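Long-range contacts in choline/ethanolamine kinase family protein (Mesorhizobium loti, PDB 3DXQ), which probably phosphorylates ethanolamine or a related amino alcohol such as choline, having the two-lobed fold of the phosphotransferase family that is akin to protein kinases: residues A[90-95]-A[186-191]; A[132-137]-A[251-256]; A[40-45]-A[81-86]; A[59-64]-A[122-127]. One frame throughout, in Å; residues are numbered along the deposited sequence.

Contact 1 of 4, residues A[90-95]-A[186-191]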
loop_
_atom_site.group_PDB
_atom_site.type_symbol
_atom_site.label_atom_id
_atom_site.label_comp_id
_atom_site.label_asym_id
_atom_site.label_seq_id
_atom_site.Cartn_x
_atom_site.Cartn_y
_atom_site.Cartn_z
ATOM N N ALA A 90 15.964 -8.657 -12.238
ATOM C CA ALA A 90 15.824 -9.028 -13.631
ATOM C C ALA A 90 14.706 -10.039 -13.752
ATOM O O ALA A 90 14.428 -10.775 -12.816
ATOM C CB ALA A 90 17.128 -9.600 -14.163
ATOM N N GLY A 91 14.042 -10.028 -14.903
ATOM C CA GLY A 91 12.940 -10.939 -15.191
ATOM C C GLY A 91 11.843 -10.894 -14.162
ATOM O O GLY A 91 11.324 -11.932 -13.753
ATOM N N ALA A 92 11.507 -9.688 -13.721
ATOM C CA ALA A 92 10.444 -9.494 -12.757
ATOM C C ALA A 92 9.446 -8.586 -13.395
ATOM O O ALA A 92 9.832 -7.638 -14.066
ATOM C CB ALA A 92 10.984 -8.863 -11.479
ATOM N N GLN A 93 8.170 -8.851 -13.147
ATOM C CA GLN A 93 7.084 -8.067 -13.720
ATOM C C GLN A 93 6.439 -7.151 -12.671
ATOM O O GLN A 93 6.059 -7.602 -11.599
ATOM C CB GLN A 93 6.031 -9.029 -14.284
ATOM C CG GLN A 93 4.960 -8.392 -15.149
ATOM C CD GLN A 93 5.531 -7.794 -16.410
ATOM O OE1 GLN A 93 5.387 -6.594 -16.665
ATOM N NE2 GLN A 93 6.221 -8.617 -17.191
ATOM N N THR A 94 6.329 -5.864 -12.980
ATOM C CA THR A 94 5.576 -4.932 -12.142
ATOM C C THR A 94 4.125 -5.291 -12.283
ATOM O O THR A 94 3.655 -5.463 -13.393
ATOM C CB THR A 94 5.752 -3.480 -12.571
ATOM O OG1 THR A 94 7.059 -3.079 -12.196
ATOM C CG2 THR A 94 4.761 -2.588 -11.863
HETATM N N MSE A 95 3.424 -5.384 -11.169
HETATM C CA MSE A 95 2.048 -5.832 -11.180
HETATM C C MSE A 95 1.006 -4.711 -11.393
HETATM O O MSE A 95 1.321 -3.512 -11.437
HETATM C CB MSE A 95 1.763 -6.648 -9.909
HETATM C CG MSE A 95 2.636 -7.910 -9.764
HETATM SE SE MSE A 95 2.281 -9.330 -11.063
HETATM C CE MSE A 95 0.388 -9.495 -10.701
ATOM N N LEU A 186 6.694 -6.776 -7.479
ATOM C CA LEU A 186 7.493 -7.238 -8.593
ATOM C C LEU A 186 7.400 -8.746 -8.580
ATOM O O LEU A 186 7.819 -9.391 -7.618
ATOM C CB LEU A 186 8.944 -6.784 -8.454
ATOM C CG LEU A 186 9.121 -5.296 -8.130
ATOM C CD1 LEU A 186 10.611 -4.990 -8.064
ATOM C CD2 LEU A 186 8.371 -4.362 -9.117
ATOM N N ASP A 187 6.868 -9.310 -9.655
ATOM C CA ASP A 187 6.627 -10.735 -9.716
ATOM C C ASP A 187 7.645 -11.449 -10.579
ATOM O O ASP A 187 7.747 -11.165 -11.767
ATOM C CB ASP A 187 5.236 -10.975 -10.303
ATOM C CG ASP A 187 4.834 -12.441 -10.294
ATOM O OD1 ASP A 187 5.336 -13.214 -9.441
ATOM O OD2 ASP A 187 3.988 -12.820 -11.133
ATOM N N THR A 188 8.409 -12.368 -10.012
ATOM C CA THR A 188 9.230 -13.203 -10.869
ATOM C C THR A 188 8.202 -14.226 -11.280
ATOM O O THR A 188 7.004 -13.937 -11.253
ATOM C CB THR A 188 10.439 -13.828 -10.153
ATOM O OG1 THR A 188 10.004 -14.835 -9.236
ATOM C CG2 THR A 188 11.215 -12.758 -9.426
ATOM N N GLY A 189 8.611 -15.417 -11.674
ATOM C CA GLY A 189 7.582 -16.420 -11.925
ATOM C C GLY A 189 7.016 -16.973 -10.620
ATOM O O GLY A 189 5.831 -17.242 -10.508
ATOM N N GLU A 190 7.891 -17.087 -9.626
ATOM C CA GLU A 190 7.650 -17.887 -8.441
ATOM C C GLU A 190 7.525 -17.128 -7.121
ATOM O O GLU A 190 7.069 -17.691 -6.130
ATOM C CB GLU A 190 8.793 -18.898 -8.347
ATOM C CG GLU A 190 8.766 -19.933 -9.500
ATOM C CD GLU A 190 10.139 -20.513 -9.862
ATOM O OE1 GLU A 190 11.111 -20.347 -9.097
ATOM O OE2 GLU A 190 10.241 -21.133 -10.938
ATOM N N ARG A 191 7.907 -15.856 -7.108
ATOM C CA ARG A 191 7.837 -15.059 -5.894
ATOM C C ARG A 191 7.690 -13.568 -6.172
ATOM O O ARG A 191 8.128 -13.038 -7.214
ATOM C CB ARG A 191 9.069 -15.298 -5.005
ATOM C CG ARG A 191 10.393 -14.766 -5.557
ATOM C CD ARG A 191 11.396 -14.570 -4.426
ATOM N NE ARG A 191 10.859 -13.651 -3.428
ATOM C CZ ARG A 191 11.425 -13.390 -2.250
ATOM N NH1 ARG A 191 12.567 -13.976 -1.886
ATOM N NH2 ARG A 191 10.830 -12.526 -1.435
#
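Two backbone hydrogen bonds join 90-95 to 186-191, both within the antiparallel pair Gln93-Asp187. Gln93 N donates to Asp187 O at 2.7 Å (167° at the hydrogen), and Asp187 N returns an equally short bond to Gln93 O; each donor lies above its partner's carbonyl plane. Two CA-H...O contacts flank this pair of bonds, the closer from Ala92 CA to Asp187 O at 3.3 Å.

Van der Waals contact is split between the faces. On that of Thr94 and Leu186, a non-hydrogen-bonded pair, the side chains run alongside one another and Leu186 CD2 comes 3.6 Å from Thr94 OG1, while Ala92 CB approaches Leu186 CB at 4.2 Å. Across the ribbon, selenomethionine Met95, folded at chi2 and chi3, crosses Asp187 obliquely with SE 3.5 Å from Asp187 CB.

Charged interactions go beyond the two segments: the buried Asp187 carboxylate makes salt bridges to Arg103 and Arg109. Among polar backbone bonds, Thr188 OG1 accepts from Glu190 N in an ST turn.

Strand 93-94, probably just past the link between the lobes of kinase-like folds, borders a three-stranded antiparallel sheet, with 185-187 central and 192-194 beyond, where Met192 touches both Met95 and Asp187.

Contact 2 of 4, residues A[132-137]-A[251-256]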
loop_
_atom_site.group_PDB
_atom_site.type_symbol
_atom_site.label_atom_id
_atom_site.label_comp_id
_atom_site.label_asym_id
_atom_site.label_seq_id
_atom_site.Cartn_x
_atom_site.Cartn_y
_atom_site.Cartn_z
ATOM N N ALA A 132 -6.919 7.605 13.691
ATOM C CA ALA A 132 -6.346 8.911 14.008
ATOM C C ALA A 132 -6.371 9.716 12.708
ATOM O O ALA A 132 -6.959 10.813 12.641
ATOM C CB ALA A 132 -4.937 8.772 14.528
HETATM N N MSE A 133 -5.786 9.131 11.665
HETATM C CA MSE A 133 -5.758 9.779 10.354
HETATM C C MSE A 133 -7.156 10.140 9.845
HETATM O O MSE A 133 -7.360 11.238 9.332
HETATM C CB MSE A 133 -5.034 8.914 9.331
HETATM C CG MSE A 133 -3.553 8.846 9.582
HETATM SE SE MSE A 133 -2.636 7.759 8.260
HETATM C CE MSE A 133 -1.050 7.039 9.425
ATOM N N ILE A 134 -8.107 9.223 9.994
ATOM C CA ILE A 134 -9.476 9.456 9.530
ATOM C C ILE A 134 -10.112 10.656 10.218
ATOM O O ILE A 134 -10.655 11.524 9.556
ATOM C CB ILE A 134 -10.361 8.203 9.717
ATOM C CG1 ILE A 134 -9.999 7.162 8.659
ATOM C CG2 ILE A 134 -11.842 8.541 9.576
ATOM C CD1 ILE A 134 -10.583 5.808 8.909
ATOM N N ASP A 135 -10.034 10.692 11.540
ATOM C CA ASP A 135 -10.555 11.812 12.318
ATOM C C ASP A 135 -9.872 13.117 11.946
ATOM O O ASP A 135 -10.487 14.180 11.929
ATOM C CB ASP A 135 -10.322 11.575 13.811
ATOM C CG ASP A 135 -11.118 10.407 14.359
ATOM O OD1 ASP A 135 -12.168 10.054 13.787
ATOM O OD2 ASP A 135 -10.682 9.844 15.380
ATOM N N ASP A 136 -8.580 13.024 11.685
ATOM C CA ASP A 136 -7.791 14.174 11.314
ATOM C C ASP A 136 -8.392 14.815 10.061
ATOM O O ASP A 136 -8.781 15.996 10.092
ATOM C CB ASP A 136 -6.346 13.718 11.074
ATOM C CG ASP A 136 -5.356 14.850 11.121
ATOM O OD1 ASP A 136 -5.758 16.022 10.913
ATOM O OD2 ASP A 136 -4.162 14.549 11.354
ATOM N N TYR A 137 -8.498 14.021 8.986
ATOM C CA TYR A 137 -9.043 14.490 7.700
ATOM C C TYR A 137 -10.475 15.028 7.848
ATOM O O TYR A 137 -10.850 16.037 7.227
ATOM C CB TYR A 137 -8.995 13.384 6.622
ATOM C CG TYR A 137 -7.606 12.880 6.238
ATOM C CD1 TYR A 137 -6.468 13.666 6.410
ATOM C CD2 TYR A 137 -7.452 11.630 5.641
ATOM C CE1 TYR A 137 -5.202 13.195 6.041
ATOM C CE2 TYR A 137 -6.191 11.154 5.266
ATOM C CZ TYR A 137 -5.078 11.941 5.467
ATOM O OH TYR A 137 -3.858 11.474 5.091
ATOM N N ASP A 251 -10.606 2.333 1.378
ATOM C CA ASP A 251 -11.247 3.266 0.455
ATOM C C ASP A 251 -11.631 4.568 1.139
ATOM O O ASP A 251 -11.467 5.644 0.564
ATOM C CB ASP A 251 -12.508 2.656 -0.162
ATOM C CG ASP A 251 -12.253 1.945 -1.483
ATOM O OD1 ASP A 251 -11.276 2.269 -2.180
ATOM O OD2 ASP A 251 -13.068 1.073 -1.844
ATOM N N LEU A 252 -12.166 4.478 2.349
ATOM C CA LEU A 252 -12.603 5.673 3.068
ATOM C C LEU A 252 -11.433 6.611 3.355
ATOM O O LEU A 252 -11.546 7.825 3.166
ATOM C CB LEU A 252 -13.276 5.293 4.393
ATOM C CG LEU A 252 -13.823 6.470 5.203
ATOM C CD1 LEU A 252 -14.896 7.191 4.441
ATOM C CD2 LEU A 252 -14.354 5.982 6.512
ATOM N N LEU A 253 -10.329 6.037 3.835
ATOM C CA LEU A 253 -9.120 6.798 4.160
ATOM C C LEU A 253 -8.694 7.653 2.984
ATOM O O LEU A 253 -8.596 8.876 3.086
ATOM C CB LEU A 253 -7.974 5.859 4.543
ATOM C CG LEU A 253 -6.642 6.534 4.872
ATOM C CD1 LEU A 253 -6.834 7.383 6.123
ATOM C CD2 LEU A 253 -5.511 5.522 5.046
ATOM N N TRP A 254 -8.469 6.986 1.859
ATOM C CA TRP A 254 -8.043 7.645 0.643
ATOM C C TRP A 254 -9.125 8.573 0.086
ATOM O O TRP A 254 -8.815 9.650 -0.414
ATOM C CB TRP A 254 -7.600 6.611 -0.381
ATOM C CG TRP A 254 -6.314 5.969 0.022
ATOM C CD1 TRP A 254 -6.121 4.686 0.437
ATOM C CD2 TRP A 254 -5.033 6.597 0.051
ATOM N NE1 TRP A 254 -4.797 4.472 0.722
ATOM C CE2 TRP A 254 -4.105 5.632 0.491
ATOM C CE3 TRP A 254 -4.580 7.891 -0.258
ATOM C CZ2 TRP A 254 -2.751 5.913 0.628
ATOM C CZ3 TRP A 254 -3.235 8.171 -0.119
ATOM C CH2 TRP A 254 -2.335 7.185 0.319
ATOM N N THR A 255 -10.389 8.177 0.171
ATOM C CA THR A 255 -11.459 9.069 -0.276
ATOM C C THR A 255 -11.324 10.442 0.381
ATOM O O THR A 255 -11.307 11.465 -0.308
ATOM C CB THR A 255 -12.834 8.509 0.058
ATOM O OG1 THR A 255 -13.102 7.392 -0.796
ATOM C CG2 THR A 255 -13.918 9.568 -0.143
ATOM N N LEU A 256 -11.217 10.451 1.710
ATOM C CA LEU A 256 -11.073 11.691 2.484
ATOM C C LEU A 256 -9.811 12.466 2.115
ATOM O O LEU A 256 -9.844 13.689 2.005
ATOM C CB LEU A 256 -11.070 11.388 3.983
ATOM C CG LEU A 256 -12.361 10.824 4.576
ATOM C CD1 LEU A 256 -12.156 10.474 6.035
ATOM C CD2 LEU A 256 -13.499 11.803 4.425
#
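Helices 130-141 and 237-263 run in roughly the same direction here, the axes of 132-137 and 251-256 crossing at 33° with a closest approach of 9.7 Å. No hydrogen bond spans the gap, and branched aliphatic groups and one ring fill it. Leu253 sends CD1 across to the other helix: with CG anti to its backbone N, that methyl reaches a three-sided setting made by Met133 CB at 4.0 Å, Ile134 CG1 at 4.1 Å and Tyr137 CE2 at 3.9 Å. Met133, a selenomethionine, takes part through CB, while its extended chain carries SE away.

The pair belongs to the helix-rich C-terminal lobe of the kinase-like fold, where helix 152-167 lies against Leu252 and Leu256, and helix 271-287 lines the side of Asp251 and Thr255.

One turn further along, Leu256 crosses Ile134 at about a right angle, its CD1 4.0 Å from Ile134 CG2, and meets Tyr137 CB with its own CB at 3.9 Å. The Tyr137 ring approaches Leu253 and Leu256 obliquely; one ring face carries Met133 O from its own helix, offset toward the rim. Ile134 CD1 extends to Leu252 CD2, a looser contact of 4.5 Å.

Contact 3 of 4, residues A[40-45]-A[81-86]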
loop_
_atom_site.group_PDB
_atom_site.type_symbol
_atom_site.label_atom_id
_atom_site.label_comp_id
_atom_site.label_asym_id
_atom_site.label_seq_id
_atom_site.Cartn_x
_atom_site.Cartn_y
_atom_site.Cartn_z
ATOM N N LEU A 40 21.187 -1.735 -11.267
ATOM C CA LEU A 40 20.806 -1.080 -10.020
ATOM C C LEU A 40 19.628 -0.168 -10.349
ATOM O O LEU A 40 19.427 0.163 -11.505
ATOM C CB LEU A 40 21.986 -0.281 -9.455
ATOM C CG LEU A 40 23.283 -1.051 -9.192
ATOM C CD1 LEU A 40 24.434 -0.107 -8.875
ATOM C CD2 LEU A 40 23.113 -2.038 -8.073
ATOM N N CYS A 41 18.833 0.182 -9.347
ATOM C CA CYS A 41 17.706 1.130 -9.515
ATOM C C CYS A 41 17.946 2.363 -8.672
ATOM O O CYS A 41 18.302 2.279 -7.500
ATOM C CB CYS A 41 16.379 0.549 -9.067
ATOM S SG CYS A 41 15.781 -0.773 -10.016
ATOM N N LEU A 42 17.756 3.505 -9.293
ATOM C CA LEU A 42 17.896 4.792 -8.640
ATOM C C LEU A 42 16.486 5.284 -8.334
ATOM O O LEU A 42 15.655 5.328 -9.242
ATOM C CB LEU A 42 18.604 5.754 -9.589
ATOM C CG LEU A 42 18.962 7.142 -9.074
ATOM C CD1 LEU A 42 19.960 7.095 -7.924
ATOM C CD2 LEU A 42 19.534 7.923 -10.211
ATOM N N ARG A 43 16.202 5.610 -7.072
ATOM C CA ARG A 43 14.885 6.124 -6.670
ATOM C C ARG A 43 14.998 7.577 -6.172
ATOM O O ARG A 43 15.724 7.851 -5.215
ATOM C CB ARG A 43 14.296 5.239 -5.574
ATOM C CG ARG A 43 14.642 3.753 -5.724
ATOM C CD ARG A 43 13.873 2.874 -4.733
ATOM N NE ARG A 43 12.542 2.490 -5.232
ATOM C CZ ARG A 43 12.299 1.447 -6.036
ATOM N NH1 ARG A 43 13.288 0.658 -6.459
ATOM N NH2 ARG A 43 11.049 1.187 -6.427
ATOM N N ILE A 44 14.289 8.503 -6.824
ATOM C CA ILE A 44 14.310 9.935 -6.460
ATOM C C ILE A 44 12.975 10.330 -5.825
ATOM O O ILE A 44 11.917 9.987 -6.361
ATOM C CB ILE A 44 14.486 10.857 -7.678
ATOM C CG1 ILE A 44 15.766 10.538 -8.467
ATOM C CG2 ILE A 44 14.503 12.329 -7.223
ATOM C CD1 ILE A 44 16.926 11.470 -8.179
ATOM N N PRO A 45 13.005 11.042 -4.688
ATOM C CA PRO A 45 11.756 11.486 -4.053
ATOM C C PRO A 45 10.996 12.631 -4.780
ATOM O O PRO A 45 11.608 13.606 -5.250
ATOM C CB PRO A 45 12.227 11.959 -2.672
ATOM C CG PRO A 45 13.622 11.439 -2.524
ATOM C CD PRO A 45 14.176 11.415 -3.881
ATOM N N THR A 81 19.531 14.041 0.260
ATOM C CA THR A 81 18.444 14.106 -0.706
ATOM C C THR A 81 17.347 13.068 -0.498
ATOM O O THR A 81 16.239 13.230 -1.010
ATOM C CB THR A 81 19.017 13.928 -2.117
ATOM O OG1 THR A 81 19.454 12.580 -2.279
ATOM C CG2 THR A 81 20.208 14.866 -2.334
ATOM N N GLY A 82 17.644 12.000 0.240
ATOM C CA GLY A 82 16.699 10.887 0.378
ATOM C C GLY A 82 16.833 9.847 -0.736
ATOM O O GLY A 82 16.258 8.774 -0.649
ATOM N N VAL A 83 17.607 10.164 -1.774
ATOM C CA VAL A 83 17.822 9.272 -2.921
ATOM C C VAL A 83 18.297 7.864 -2.518
ATOM O O VAL A 83 19.192 7.714 -1.686
ATOM C CB VAL A 83 18.804 9.920 -3.912
ATOM C CG1 VAL A 83 19.292 8.925 -4.932
ATOM C CG2 VAL A 83 18.128 11.103 -4.593
HETATM N N MSE A 84 17.707 6.837 -3.127
HETATM C CA MSE A 84 17.963 5.460 -2.697
HETATM C C MSE A 84 18.355 4.553 -3.871
HETATM O O MSE A 84 17.737 4.600 -4.944
HETATM C CB MSE A 84 16.727 4.924 -1.976
HETATM C CG MSE A 84 16.887 3.570 -1.357
HETATM SE SE MSE A 84 15.150 2.874 -0.772
HETATM C CE MSE A 84 14.985 3.879 0.874
ATOM N N VAL A 85 19.404 3.754 -3.670
ATOM C CA VAL A 85 19.829 2.788 -4.676
ATOM C C VAL A 85 19.493 1.372 -4.215
ATOM O O VAL A 85 19.911 0.948 -3.144
ATOM C CB VAL A 85 21.322 2.862 -4.955
ATOM C CG1 VAL A 85 21.666 1.900 -6.097
ATOM C CG2 VAL A 85 21.739 4.303 -5.283
ATOM N N THR A 86 18.723 0.655 -5.023
ATOM C CA THR A 86 18.386 -0.726 -4.745
ATOM C C THR A 86 18.896 -1.584 -5.881
ATOM O O THR A 86 19.347 -1.068 -6.894
ATOM C CB THR A 86 16.870 -0.904 -4.617
ATOM O OG1 THR A 86 16.240 -0.489 -5.833
ATOM C CG2 THR A 86 16.354 -0.071 -3.483
#
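Arg43 and Met84 stand side by side on one face of an antiparallel strand pair, pointing the same way, and Thr86, on that face too, crosses Arg43 at about a right angle. The Arg43 chain leaves with CG beside the backbone N and passes Met84 O, and its extended chi2 (-172°) brings CD alongside the selenium of Met84, 4.2 Å from SE. The bend at chi3 (86°), with chi4, then turns the guanidinium so that NH1 reaches Thr86. NH1 donates to Thr86 OG1 at 3.2 Å, close to the guanidinium plane but rather bent, 136° at the hydrogen. Thr86 presents this oxygen because OG1 takes the crowded position between N and the carbonyl carbon, where Cys41 CB also lies near it.

The face of Leu42 and Val85 is aliphatic. Leu42 crosses Val83 obliquely, CD1 to CG1 at 3.6 Å, while Ile44 lies alongside Val83 and brings CD1 to its CG2. At the end of the strand, Pro45 meets Val83 at about a right angle and sets CG 3.5 Å from Thr81 O.

Four backbone hydrogen bonds fix the register, two each in the pairs Cys41-Thr86 and Arg43-Met84. These are neighbouring strands of the five-stranded N-lobe sheet, and 40-45, by its place there, probably corresponds to the one that in protein kinases bears the nucleotide-binding lysine.

An alanine at Arg43 would remove the NH1 donor to Thr86 OG1 and the methylenes beside Met84, and would probably leave the Thr86 hydroxyl less firmly oriented. The methylenes of Arg43 pack beside Met84 while its charged end has a bent bond to one neutral hydroxyl, which is likely to orient the guanidinium more than neutralise it.

Contact 4 of 4, residues A[59-64]-A[122-127]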
loop_
_atom_site.group_PDB
_atom_site.type_symbol
_atom_site.label_atom_id
_atom_site.label_comp_id
_atom_site.label_asym_id
_atom_site.label_seq_id
_atom_site.Cartn_x
_atom_site.Cartn_y
_atom_site.Cartn_z
ATOM N N ALA A 59 13.664 4.677 4.994
ATOM C CA ALA A 59 15.015 4.111 4.998
ATOM C C ALA A 59 15.080 2.920 5.963
ATOM O O ALA A 59 15.531 1.832 5.605
ATOM C CB ALA A 59 16.071 5.183 5.342
ATOM N N VAL A 60 14.593 3.129 7.180
ATOM C CA VAL A 60 14.644 2.088 8.194
ATOM C C VAL A 60 13.761 0.917 7.793
ATOM O O VAL A 60 14.146 -0.238 7.895
ATOM C CB VAL A 60 14.197 2.631 9.576
ATOM C CG1 VAL A 60 14.137 1.503 10.600
ATOM C CG2 VAL A 60 15.119 3.764 10.026
ATOM N N ALA A 61 12.576 1.244 7.312
ATOM C CA ALA A 61 11.607 0.249 6.911
ATOM C C ALA A 61 12.133 -0.649 5.792
ATOM O O ALA A 61 12.067 -1.875 5.901
ATOM C CB ALA A 61 10.293 0.923 6.498
ATOM N N ALA A 62 12.657 -0.042 4.727
ATOM C CA ALA A 62 13.135 -0.808 3.574
ATOM C C ALA A 62 14.286 -1.715 3.978
ATOM O O ALA A 62 14.359 -2.852 3.531
ATOM C CB ALA A 62 13.563 0.112 2.417
ATOM N N ARG A 63 15.183 -1.224 4.826
ATOM C CA ARG A 63 16.303 -2.052 5.253
ATOM C C ARG A 63 15.825 -3.261 6.021
ATOM O O ARG A 63 16.314 -4.352 5.814
ATOM C CB ARG A 63 17.308 -1.272 6.075
ATOM C CG ARG A 63 18.158 -0.319 5.254
ATOM C CD ARG A 63 19.495 -0.047 5.924
ATOM N NE ARG A 63 20.274 0.959 5.201
ATOM C CZ ARG A 63 20.103 2.275 5.309
ATOM N NH1 ARG A 63 19.161 2.782 6.109
ATOM N NH2 ARG A 63 20.870 3.095 4.595
ATOM N N GLU A 64 14.831 -3.070 6.873
ATOM C CA GLU A 64 14.251 -4.180 7.631
ATOM C C GLU A 64 13.525 -5.146 6.698
ATOM O O GLU A 64 13.688 -6.371 6.805
ATOM C CB GLU A 64 13.321 -3.651 8.730
ATOM C CG GLU A 64 14.068 -3.016 9.913
ATOM C CD GLU A 64 14.724 -4.046 10.823
ATOM O OE1 GLU A 64 14.004 -4.654 11.645
ATOM O OE2 GLU A 64 15.967 -4.235 10.744
ATOM N N ALA A 122 11.394 -8.235 11.167
ATOM C CA ALA A 122 11.322 -6.825 10.815
ATOM C C ALA A 122 10.709 -6.041 11.961
ATOM O O ALA A 122 9.732 -6.487 12.519
ATOM C CB ALA A 122 10.476 -6.639 9.558
ATOM N N VAL A 123 11.303 -4.891 12.301
ATOM C CA VAL A 123 10.777 -3.969 13.308
ATOM C C VAL A 123 10.643 -2.595 12.688
ATOM O O VAL A 123 11.651 -2.015 12.301
ATOM C CB VAL A 123 11.719 -3.815 14.509
ATOM C CG1 VAL A 123 11.230 -2.680 15.412
ATOM C CG2 VAL A 123 11.821 -5.131 15.274
ATOM N N PHE A 124 9.411 -2.088 12.582
ATOM C CA PHE A 124 9.158 -0.754 12.024
ATOM C C PHE A 124 8.896 0.200 13.176
ATOM O O PHE A 124 8.172 -0.142 14.098
ATOM C CB PHE A 124 7.981 -0.733 11.037
ATOM C CG PHE A 124 8.153 -1.614 9.807
ATOM C CD1 PHE A 124 9.409 -2.015 9.351
ATOM C CD2 PHE A 124 7.029 -1.966 9.052
ATOM C CE1 PHE A 124 9.535 -2.790 8.183
ATOM C CE2 PHE A 124 7.136 -2.726 7.902
ATOM C CZ PHE A 124 8.400 -3.147 7.458
ATOM N N PRO A 125 9.464 1.416 13.114
ATOM C CA PRO A 125 9.434 2.338 14.256
ATOM C C PRO A 125 8.104 2.988 14.551
ATOM O O PRO A 125 7.858 3.363 15.688
ATOM C CB PRO A 125 10.420 3.434 13.840
ATOM C CG PRO A 125 10.368 3.435 12.369
ATOM C CD PRO A 125 10.160 2.013 11.954
ATOM N N PHE A 126 7.263 3.160 13.544
ATOM C CA PHE A 126 6.017 3.879 13.751
ATOM C C PHE A 126 4.804 2.973 13.710
ATOM O O PHE A 126 4.827 1.918 13.111
ATOM C CB PHE A 126 5.912 5.028 12.748
ATOM C CG PHE A 126 7.062 6.014 12.837
ATOM C CD1 PHE A 126 7.542 6.456 14.075
ATOM C CD2 PHE A 126 7.645 6.526 11.679
ATOM C CE1 PHE A 126 8.597 7.371 14.147
ATOM C CE2 PHE A 126 8.701 7.452 11.751
ATOM C CZ PHE A 126 9.169 7.870 12.980
ATOM N N ARG A 127 3.763 3.405 14.403
ATOM C CA ARG A 127 2.522 2.676 14.538
ATOM C C ARG A 127 1.566 3.244 13.497
ATOM O O ARG A 127 1.465 4.454 13.350
ATOM C CB ARG A 127 1.987 2.878 15.965
ATOM C CG ARG A 127 0.605 2.324 16.264
ATOM C CD ARG A 127 0.615 0.820 16.434
ATOM N NE ARG A 127 -0.718 0.295 16.769
ATOM C CZ ARG A 127 -1.658 -0.075 15.888
ATOM N NH1 ARG A 127 -1.460 0.011 14.571
ATOM N NH2 ARG A 127 -2.822 -0.541 16.332
#
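Glu64 carries this contact between helix 55-67 and the irregular segment 122-127. Its CB touches the edge of the Phe124 ring, in the ring plane, 3.9 Å from CE1, and lies 4.2 Å from Ala122 CB. With chi1 -73° placing CG beside the backbone N, CG comes 3.5 Å from Val123 O. A bend at chi2 (-75°) folds the chain back, so that CD passes near Val123 N and OE1 reaches it: Val123 N donates to OE1 at 2.8 Å, 154° at the hydrogen, OE1 accepting with its anti lone pair, the one turned away from OE2. Ala122 CA rests against the same oxygen at 3.5 Å.

Phe124 answers from the other segment. One ring face receives Ala61 CB, offset toward the rim, and CE1 lies 3.5 Å from Ala61 O, so the ring leans on the helix backbone itself. One turn before Glu64, Val60 CG1 meets Pro125 CD at 4.2 Å. Ala175 of strand 174-176 and Ser200 also touch Phe124.

Helix 55-67 probably matches the helix packed on the N-lobe sheet in protein kinases, and 122-127 precedes helix 130-141 of the other lobe, so the contact would join the two lobes. An alanine at Glu64 would remove OE1 and CG, and would probably leave Val123 N without this acceptor and the loop less firmly held to the helix. One backbone N-H on one oxygen, in a partly exposed place, is likely to favour the charged carboxylate.

Contacts 3 and 4 form the closest pair, with centres 17 Å apart and a direct touch from Met84 CE to Ala59 CA at 4.1 Å: the N-lobe sheet meets the helix that contact 4 probably joins to the other lobe. Contact 1 follows contact 3 in the chain, strand 84-87 leading to strand 93-94, though their centres are about 20 Å apart. Contact 2 lies deep in the helical lobe, its centre about 32 Å from that of contact 1 and on the opposite side of the chain's centre, yet it and contact 4 are about 5 Å apart at their nearest atoms, without touching. In kinase-like folds the active site occupies the cleft between lobes, which contacts 1, 3 and 4 probably border.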